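Long-range contacts in alpha-1,3-glucanase (Bacillus circulans, PDB 5ZRU), which hydrolyses alpha-1,3-glucan, the chain studied here being the catalytic part of a longer family 87 glycoside hydrolase: residues Lys241-Ile247 with Arg272-Asp278; Asn460-Ser464 with Ile495-Arg499. One frame throughout, in Å; residues are numbered along the deposited sequence.

Contact 1: Lys241-Ile247 with Arg272-Asp278. With ZN (zinc ion), chain F.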
ATOM      1  N   LYS A 241      -6.944  26.389  14.076  1.00 17.12           N
ATOM      2  CA  LYS A 241      -5.989  25.591  13.323  1.00 18.34           C
ATOM      3  C   LYS A 241      -4.569  25.925  13.768  1.00 21.99           C
ATOM      4  O   LYS A 241      -4.291  27.024  14.256  1.00 20.73           O
ATOM      5  CB  LYS A 241      -6.170  25.815  11.816  1.00 22.61           C
ATOM      6  CG  LYS A 241      -7.402  25.072  11.269  1.00 21.15           C
ATOM      7  CD  LYS A 241      -7.546  25.116   9.755  1.00 21.46           C
ATOM      8  CE  LYS A 241      -8.197  26.412   9.302  1.00 29.45           C
ATOM      9  NZ  LYS A 241      -9.549  26.624   9.903  1.00 27.75           N
ATOM     10  N   ILE A 242      -3.669  24.938  13.623  1.00 15.60           N
ATOM     11  CA  ILE A 242      -2.262  25.074  13.989  1.00 12.74           C
ATOM     12  C   ILE A 242      -1.490  25.637  12.804  1.00 14.26           C
ATOM     13  O   ILE A 242      -1.709  25.232  11.657  1.00 12.79           O
ATOM     14  CB  ILE A 242      -1.684  23.716  14.439  1.00 13.20           C
ATOM     15  CG1 ILE A 242      -2.213  23.358  15.831  1.00 16.81           C
ATOM     16  CG2 ILE A 242      -0.150  23.742  14.454  1.00 14.62           C
ATOM     17  CD1 ILE A 242      -1.841  21.958  16.293  1.00 17.73           C
ATOM     18  N   ASN A 243      -0.585  26.580  13.077  1.00 12.94           N
ATOM     19  CA  ASN A 243       0.268  27.137  12.034  1.00 14.27           C
ATOM     20  C   ASN A 243       1.355  26.141  11.653  1.00 13.79           C
ATOM     21  O   ASN A 243       1.284  25.527  10.588  1.00 14.26           O
ATOM     22  CB  ASN A 243       0.882  28.471  12.485  1.00 15.68           C
ATOM     23  CG  ASN A 243      -0.124  29.625  12.465  1.00 19.22           C
ATOM     24  OD1 ASN A 243      -0.949  29.728  11.561  1.00 18.15           O
ATOM     25  ND2 ASN A 243      -0.047  30.498  13.463  1.00 22.49           N
ATOM     26  N   ASN A 244       2.359  25.959  12.509  1.00 13.38           N
ATOM     27  CA  ASN A 244       3.448  25.035  12.226  1.00 13.77           C
ATOM     28  C   ASN A 244       3.651  24.089  13.400  1.00 12.78           C
ATOM     29  O   ASN A 244       3.539  24.494  14.560  1.00 13.84           O
ATOM     30  CB  ASN A 244       4.753  25.795  11.935  1.00 13.98           C
ATOM     31  CG  ASN A 244       4.589  26.820  10.831  1.00 15.14           C
ATOM     32  OD1 ASN A 244       4.412  26.463   9.666  1.00 13.21           O
ATOM     33  ND2 ASN A 244       4.666  28.108  11.187  1.00 13.58           N
ATOM     34  N   ILE A 245       3.965  22.832  13.110  1.00 11.60           N
ATOM     35  CA  ILE A 245       4.242  21.894  14.193  1.00 11.33           C
ATOM     36  C   ILE A 245       5.163  20.796  13.682  1.00 12.20           C
ATOM     37  O   ILE A 245       5.040  20.334  12.544  1.00 12.72           O
ATOM     38  CB  ILE A 245       2.938  21.330  14.810  1.00 13.24           C
ATOM     39  CG1 ILE A 245       3.252  20.541  16.089  1.00 12.92           C
ATOM     40  CG2 ILE A 245       2.142  20.477  13.796  1.00 10.87           C
ATOM     41  CD1 ILE A 245       2.007  20.144  16.884  1.00 13.37           C
ATOM     42  N   THR A 246       6.117  20.410  14.526  1.00 10.11           N
ATOM     43  CA  THR A 246       7.002  19.286  14.268  1.00 10.40           C
ATOM     44  C   THR A 246       6.777  18.231  15.338  1.00  9.32           C
ATOM     45  O   THR A 246       6.833  18.536  16.534  1.00 11.60           O
ATOM     46  CB  THR A 246       8.461  19.737  14.245  1.00 12.44           C
ATOM     47  OG1 THR A 246       8.638  20.659  13.163  1.00 12.35           O
ATOM     48  CG2 THR A 246       9.403  18.538  14.055  1.00 11.29           C
ATOM     49  N   ILE A 247       6.501  17.001  14.908  1.00  8.25           N
ATOM     50  CA  ILE A 247       6.269  15.876  15.810  1.00 10.04           C
ATOM     51  C   ILE A 247       7.198  14.752  15.385  1.00  8.75           C
ATOM     52  O   ILE A 247       7.144  14.303  14.234  1.00  9.78           O
ATOM     53  CB  ILE A 247       4.809  15.401  15.773  1.00  9.52           C
ATOM     54  CG1 ILE A 247       3.864  16.556  16.141  1.00 11.03           C
ATOM     55  CG2 ILE A 247       4.633  14.150  16.653  1.00  9.77           C
ATOM     56  CD1 ILE A 247       2.409  16.289  15.772  1.00 12.17           C
ATOM     57  N   ARG A 272      -5.207  19.516  11.604  1.00 11.23           N
ATOM     58  CA  ARG A 272      -5.848  20.797  11.290  1.00 12.94           C
ATOM     59  C   ARG A 272      -4.748  21.855  11.246  1.00 12.38           C
ATOM     60  O   ARG A 272      -4.609  22.676  12.159  1.00 13.82           O
ATOM     61  CB  ARG A 272      -6.946  21.149  12.312  1.00 14.83           C
ATOM     62  CG  ARG A 272      -8.067  20.126  12.393  1.00 15.46           C
ATOM     63  CD  ARG A 272      -8.866  20.068  11.099  1.00 15.50           C
ATOM     64  NE  ARG A 272      -9.958  19.100  11.179  1.00 13.69           N
ATOM     65  CZ  ARG A 272     -10.752  18.780  10.159  1.00 17.33           C
ATOM     66  NH1 ARG A 272     -10.572  19.345   8.969  1.00 11.32           N
ATOM     67  NH2 ARG A 272     -11.725  17.891  10.328  1.00 16.96           N
ATOM     68  N   VAL A 273      -3.943  21.796  10.189  1.00 12.21           N
ATOM     69  CA  VAL A 273      -2.711  22.566  10.055  1.00 12.45           C
ATOM     70  C   VAL A 273      -2.821  23.430   8.801  1.00 13.55           C
ATOM     71  O   VAL A 273      -3.210  22.935   7.737  1.00 14.34           O
ATOM     72  CB  VAL A 273      -1.488  21.631   9.967  1.00 10.90           C
ATOM     73  CG1 VAL A 273      -0.216  22.411   9.628  1.00 12.57           C
ATOM     74  CG2 VAL A 273      -1.319  20.834  11.275  1.00 10.20           C
ATOM     75  N   THR A 274      -2.465  24.714   8.923  1.00 11.78           N
ATOM     76  CA  THR A 274      -2.477  25.618   7.780  1.00 11.72           C
ATOM     77  C   THR A 274      -1.092  25.963   7.269  1.00 14.34           C
ATOM     78  O   THR A 274      -0.971  26.410   6.125  1.00 15.47           O
ATOM     79  CB  THR A 274      -3.202  26.928   8.119  1.00 14.16           C
ATOM     80  OG1 THR A 274      -2.588  27.538   9.260  1.00 16.49           O
ATOM     81  CG2 THR A 274      -4.653  26.663   8.419  1.00 18.31           C
ATOM     82  N   GLY A 275      -0.059  25.799   8.088  1.00 12.56           N
ATOM     83  CA  GLY A 275       1.292  26.027   7.630  1.00 11.85           C
ATOM     84  C   GLY A 275       2.005  24.717   7.374  1.00 12.57           C
ATOM     85  O   GLY A 275       1.522  23.885   6.606  1.00 16.59           O
ATOM     86  N   GLN A 276       3.142  24.506   8.021  1.00 11.16           N
ATOM     87  CA  GLN A 276       3.998  23.369   7.722  1.00 10.18           C
ATOM     88  C   GLN A 276       4.005  22.405   8.897  1.00 14.46           C
ATOM     89  O   GLN A 276       4.392  22.776  10.012  1.00 13.06           O
ATOM     90  CB  GLN A 276       5.418  23.822   7.404  1.00 13.92           C
ATOM     91  CG  GLN A 276       6.359  22.673   7.114  1.00 12.11           C
ATOM     92  CD  GLN A 276       7.771  23.147   6.872  1.00 16.61           C
ATOM     93  OE1 GLN A 276       8.389  23.752   7.746  1.00 17.27           O
ATOM     94  NE2 GLN A 276       8.280  22.901   5.671  1.00 15.36           N
ATOM     95  N   LEU A 277       3.592  21.172   8.648  1.00 10.70           N
ATOM     96  CA  LEU A 277       3.787  20.123   9.633  1.00 10.73           C
ATOM     97  C   LEU A 277       4.926  19.222   9.175  1.00 12.39           C
ATOM     98  O   LEU A 277       5.163  19.052   7.975  1.00  9.98           O
ATOM     99  CB  LEU A 277       2.501  19.321   9.854  1.00 12.83           C
ATOM    100  CG  LEU A 277       1.927  18.437   8.753  1.00 15.62           C
ATOM    101  CD1 LEU A 277       2.517  17.039   8.840  1.00 14.68           C
ATOM    102  CD2 LEU A 277       0.394  18.379   8.863  1.00 15.55           C
ATOM    103  N   ASP A 278       5.654  18.677  10.148  1.00  8.52           N
ATOM    104  CA  ASP A 278       6.708  17.698   9.896  1.00  9.90           C
ATOM    105  C   ASP A 278       6.508  16.591  10.916  1.00  9.79           C
ATOM    106  O   ASP A 278       6.652  16.821  12.122  1.00 11.98           O
ATOM    107  CB  ASP A 278       8.110  18.307  10.019  1.00  9.68           C
ATOM    108  CG  ASP A 278       9.201  17.328   9.593  1.00 13.89           C
ATOM    109  OD1 ASP A 278       9.382  17.132   8.383  1.00 14.65           O
ATOM    110  OD2 ASP A 278       9.850  16.719  10.463  1.00 13.98           O
TER
HETATM  111 ZN    ZN F 604      11.355  15.797   9.499  1.00 13.88          ZN
HETATM  112  O   HOH W   1       7.032  22.120  11.331  1.00 27.86           O
HETATM  113  O   HOH W   2       9.300  15.203  12.728  1.00 11.60           O
HETATM  114  O   HOH W   3      12.355  15.060  11.218  1.00 14.62           O

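Contact 2: Asn460-Ser464 with Ile495-Arg499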
ATOM      1  N   ASN A 460       3.748  -9.593 -12.697  1.00  9.61           N
ATOM      2  CA  ASN A 460       2.681 -10.480 -12.220  1.00  8.46           C
ATOM      3  C   ASN A 460       1.379  -9.727 -11.952  1.00 12.54           C
ATOM      4  O   ASN A 460       0.632 -10.072 -11.032  1.00 11.16           O
ATOM      5  CB  ASN A 460       3.097 -11.231 -10.949  1.00  7.67           C
ATOM      6  CG  ASN A 460       4.302 -12.114 -11.145  1.00 13.49           C
ATOM      7  OD1 ASN A 460       4.582 -12.572 -12.246  1.00 13.64           O
ATOM      8  ND2 ASN A 460       5.026 -12.364 -10.057  1.00 14.58           N
ATOM      9  N   SER A 461       1.087  -8.706 -12.752  1.00 10.38           N
ATOM     10  CA  SER A 461      -0.067  -7.853 -12.493  1.00  8.15           C
ATOM     11  C   SER A 461      -1.096  -7.980 -13.617  1.00  9.69           C
ATOM     12  O   SER A 461      -0.952  -8.779 -14.545  1.00  9.64           O
ATOM     13  CB  SER A 461       0.384  -6.401 -12.289  1.00  9.82           C
ATOM     14  OG  SER A 461       1.206  -6.322 -11.130  1.00 14.09           O
ATOM     15  N   GLY A 462      -2.153  -7.175 -13.535  1.00  9.65           N
ATOM     16  CA  GLY A 462      -3.337  -7.415 -14.332  1.00  9.65           C
ATOM     17  C   GLY A 462      -4.164  -8.527 -13.711  1.00  8.07           C
ATOM     18  O   GLY A 462      -3.761  -9.178 -12.748  1.00  8.83           O
ATOM     19  N   THR A 463      -5.357  -8.750 -14.265  1.00  9.85           N
ATOM     20  CA  THR A 463      -6.207  -9.805 -13.719  1.00  8.88           C
ATOM     21  C   THR A 463      -7.251 -10.214 -14.746  1.00  9.57           C
ATOM     22  O   THR A 463      -7.563  -9.471 -15.678  1.00 10.17           O
ATOM     23  CB  THR A 463      -6.912  -9.367 -12.423  1.00  8.83           C
ATOM     24  OG1 THR A 463      -7.542 -10.507 -11.803  1.00  9.38           O
ATOM     25  CG2 THR A 463      -7.984  -8.298 -12.731  1.00  7.52           C
ATOM     26  N   SER A 464      -7.793 -11.414 -14.551  1.00  9.16           N
ATOM     27  CA  SER A 464      -9.014 -11.824 -15.229  1.00 11.02           C
ATOM     28  C   SER A 464     -10.248 -11.695 -14.343  1.00 11.75           C
ATOM     29  O   SER A 464     -11.366 -11.920 -14.823  1.00 11.85           O
ATOM     30  CB  SER A 464      -8.895 -13.279 -15.723  1.00 10.84           C
ATOM     31  OG  SER A 464      -8.021 -13.387 -16.843  1.00  9.63           O
ATOM     32  N   ILE A 495       5.968  -7.488 -17.105  1.00  8.79           N
ATOM     33  CA  ILE A 495       6.483  -8.853 -17.064  1.00 10.83           C
ATOM     34  C   ILE A 495       5.432  -9.802 -16.500  1.00 11.22           C
ATOM     35  O   ILE A 495       4.880  -9.558 -15.420  1.00 10.38           O
ATOM     36  CB  ILE A 495       7.774  -8.920 -16.232  1.00  9.97           C
ATOM     37  CG1 ILE A 495       8.827  -7.991 -16.848  1.00 13.32           C
ATOM     38  CG2 ILE A 495       8.260 -10.356 -16.091  1.00 11.79           C
ATOM     39  CD1 ILE A 495       9.889  -7.579 -15.873  1.00 15.21           C
ATOM     40  N   ASN A 496       5.192 -10.905 -17.220  1.00 10.03           N
ATOM     41  CA  ASN A 496       4.349 -12.011 -16.753  1.00 12.24           C
ATOM     42  C   ASN A 496       2.963 -11.539 -16.321  1.00  9.56           C
ATOM     43  O   ASN A 496       2.486 -11.847 -15.226  1.00 12.15           O
ATOM     44  CB  ASN A 496       5.037 -12.782 -15.628  1.00 13.26           C
ATOM     45  CG  ASN A 496       6.033 -13.796 -16.157  1.00 28.00           C
ATOM     46  OD1 ASN A 496       5.927 -14.232 -17.306  1.00 28.79           O
ATOM     47  ND2 ASN A 496       7.013 -14.166 -15.333  1.00 30.31           N
ATOM     48  N   THR A 497       2.296 -10.826 -17.222  1.00 10.94           N
ATOM     49  CA  THR A 497       0.964 -10.305 -16.952  1.00  8.78           C
ATOM     50  C   THR A 497      -0.068 -11.434 -16.930  1.00 10.18           C
ATOM     51  O   THR A 497       0.009 -12.390 -17.709  1.00  7.85           O
ATOM     52  CB  THR A 497       0.597  -9.252 -17.998  1.00 11.55           C
ATOM     53  OG1 THR A 497       1.416  -8.084 -17.800  1.00  9.30           O
ATOM     54  CG2 THR A 497      -0.881  -8.861 -17.896  1.00  8.87           C
ATOM     55  N   GLN A 498      -1.035 -11.314 -16.016  1.00  8.16           N
ATOM     56  CA  GLN A 498      -2.044 -12.355 -15.829  1.00 10.18           C
ATOM     57  C   GLN A 498      -2.938 -12.488 -17.056  1.00 10.11           C
ATOM     58  O   GLN A 498      -3.096 -13.587 -17.601  1.00 10.80           O
ATOM     59  CB  GLN A 498      -2.871 -12.051 -14.570  1.00  8.76           C
ATOM     60  CG  GLN A 498      -1.993 -11.969 -13.299  1.00  8.44           C
ATOM     61  CD  GLN A 498      -2.791 -11.792 -12.016  1.00 10.97           C
ATOM     62  OE1 GLN A 498      -3.957 -12.183 -11.931  1.00 10.33           O
ATOM     63  NE2 GLN A 498      -2.160 -11.195 -11.007  1.00  8.27           N
ATOM     64  N   ARG A 499      -3.553 -11.388 -17.493  1.00  8.91           N
ATOM     65  CA  ARG A 499      -4.347 -11.418 -18.719  1.00 10.87           C
ATOM     66  C   ARG A 499      -3.672 -10.525 -19.763  1.00  8.43           C
ATOM     67  O   ARG A 499      -2.578 -10.855 -20.219  1.00 10.61           O
ATOM     68  CB  ARG A 499      -5.805 -11.015 -18.444  1.00 10.24           C
ATOM     69  CG  ARG A 499      -6.773 -11.336 -19.612  1.00  9.68           C
ATOM     70  CD  ARG A 499      -6.809 -12.849 -19.955  1.00 12.00           C
ATOM     71  NE  ARG A 499      -7.869 -13.158 -20.924  1.00 13.15           N
ATOM     72  CZ  ARG A 499      -9.154 -13.285 -20.599  1.00 13.61           C
ATOM     73  NH1 ARG A 499      -9.530 -13.150 -19.335  1.00 10.52           N
ATOM     74  NH2 ARG A 499     -10.065 -13.560 -21.531  1.00 12.49           N
TER
HETATM   75  O   HOH W   4       7.304 -13.303 -12.833  1.00 21.60           O
HETATM   76  O   HOH W   5       2.592  -7.868 -15.140  1.00  8.81           O
HETATM   77  O   HOH W   6      -5.615 -11.311 -10.039  1.00  8.58           O
HETATM   78  O   HOH W   7      -6.072 -13.434 -13.164  1.00  9.86           O
HETATM   79  O   HOH W   8     -11.975 -12.169 -17.526  1.00 14.36           O

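Contact 1: Lys241-Ile247 with Arg272-Asp278
In a parallel beta-helix, successive coils lie side by side and bond through their backbones; here two neighbouring coils meet at a corner near the N-terminal end of such a helix. Asp278 loses the most surface. Its backbone lies between two residues of the parallel partner strand, Asp278 N donating to Ile245 O (3.0 Å) and Ile247 N to Asp278 O (2.8 Å). Beside it, Ile245 and Leu277 point to the other sheet face, where Ile245 packs on Val210 and Val214 of helix 203-216, a place suited to a branched aliphatic residue.

At the turn, Lys241 and Thr274 make the other large contribution. The aliphatic part of Lys241 lies against the threonine methyl, CD to Thr274 CG2 at 3.5 Å, while its ammonium leads away to Val238 O and His330. Thr274 N donates to Ile242 O (2.9 Å). Thr274 is also the extra residue that shifts the register by one between Ile242-Val273 and Ile245-Leu277. Gly275 follows, where a CB would clash with Asn243 O and Asn244 OD1. Asn244 OD1 accepts from Gln276 N at 2.9 Å, doing a backbone carbonyl's work.

Asp278 OD2 binds a zinc ion at 2.0 Å, together with His312 and with His3, which belongs to the non-native N-terminal extension of the construct; water 3 lies 2.1 Å from the ion.

Contact 2: Asn460-Ser464 with Ile495-Arg499
Two loops on successive coils of the parallel beta-helix run side by side here, their end-to-end directions only 9° apart, just after the strands 451-459 and 487-495. Each turns at an asparagine with left-handed helical backbone angles (phi/psi 60/35 at Asn460, 54/54 at Asn496), a conformation that asparagine tolerates better than most residues. The two side chains adopt nearly the same m rotamer and lie against each other, Asn460 OD1 3.4 Å from Asn496 CB; water 4 bridges Asn460 OD1 and Asn496 ND2, and Asn460 ND2 is held by Asp427. The backbone bond Asn460 N to Ile495 O (2.9 Å) brings the turns together.

Gln498 reaches across with an extended chi2 (m, t), long enough for NE2 to donate to Asn460 O at 3.0 Å, while OE1 accepts from waters 6 and 7; its backbone N donates to Ser461 O at 2.9 Å. The same side chain touches Phe40, and Thr463 touches Gln42, so the loops also meet the N-terminal part of the chain. Gly462 sits at phi/psi 78/173, where a CB would be jammed against the preceding carbonyl oxygen.

Arg499 takes a t, p, t course along the neighbouring loop. Its NH2 bonds to Thr530 O and His537 O. Ser464 OG, also bonded to Asp526, accepts from Arg499 NH1 at 2.9 Å near the guanidinium plane.

In the fold
Beyond the N-terminal beta-sheet region, helix 203-216 leads into the parallel beta-helix. Contact 1 closes first, its two segments separated by 24 residues that include strand 255-259 and most of strand 269-273. The chain then winds through many further coils before contact 2 closes a comparable loop of 30 residues toward the C-terminal end. The two loops are in series, neither nested nor crossed, and they lie on opposite sides of the chain's centre, with contact centres about 42 Å apart. Contact 1 joins early coils, strand 245-249 to strand 277-285; contact 2 joins late coils, through the loops that follow strands 451-459 and 487-495, and faces the N-terminal part of the chain.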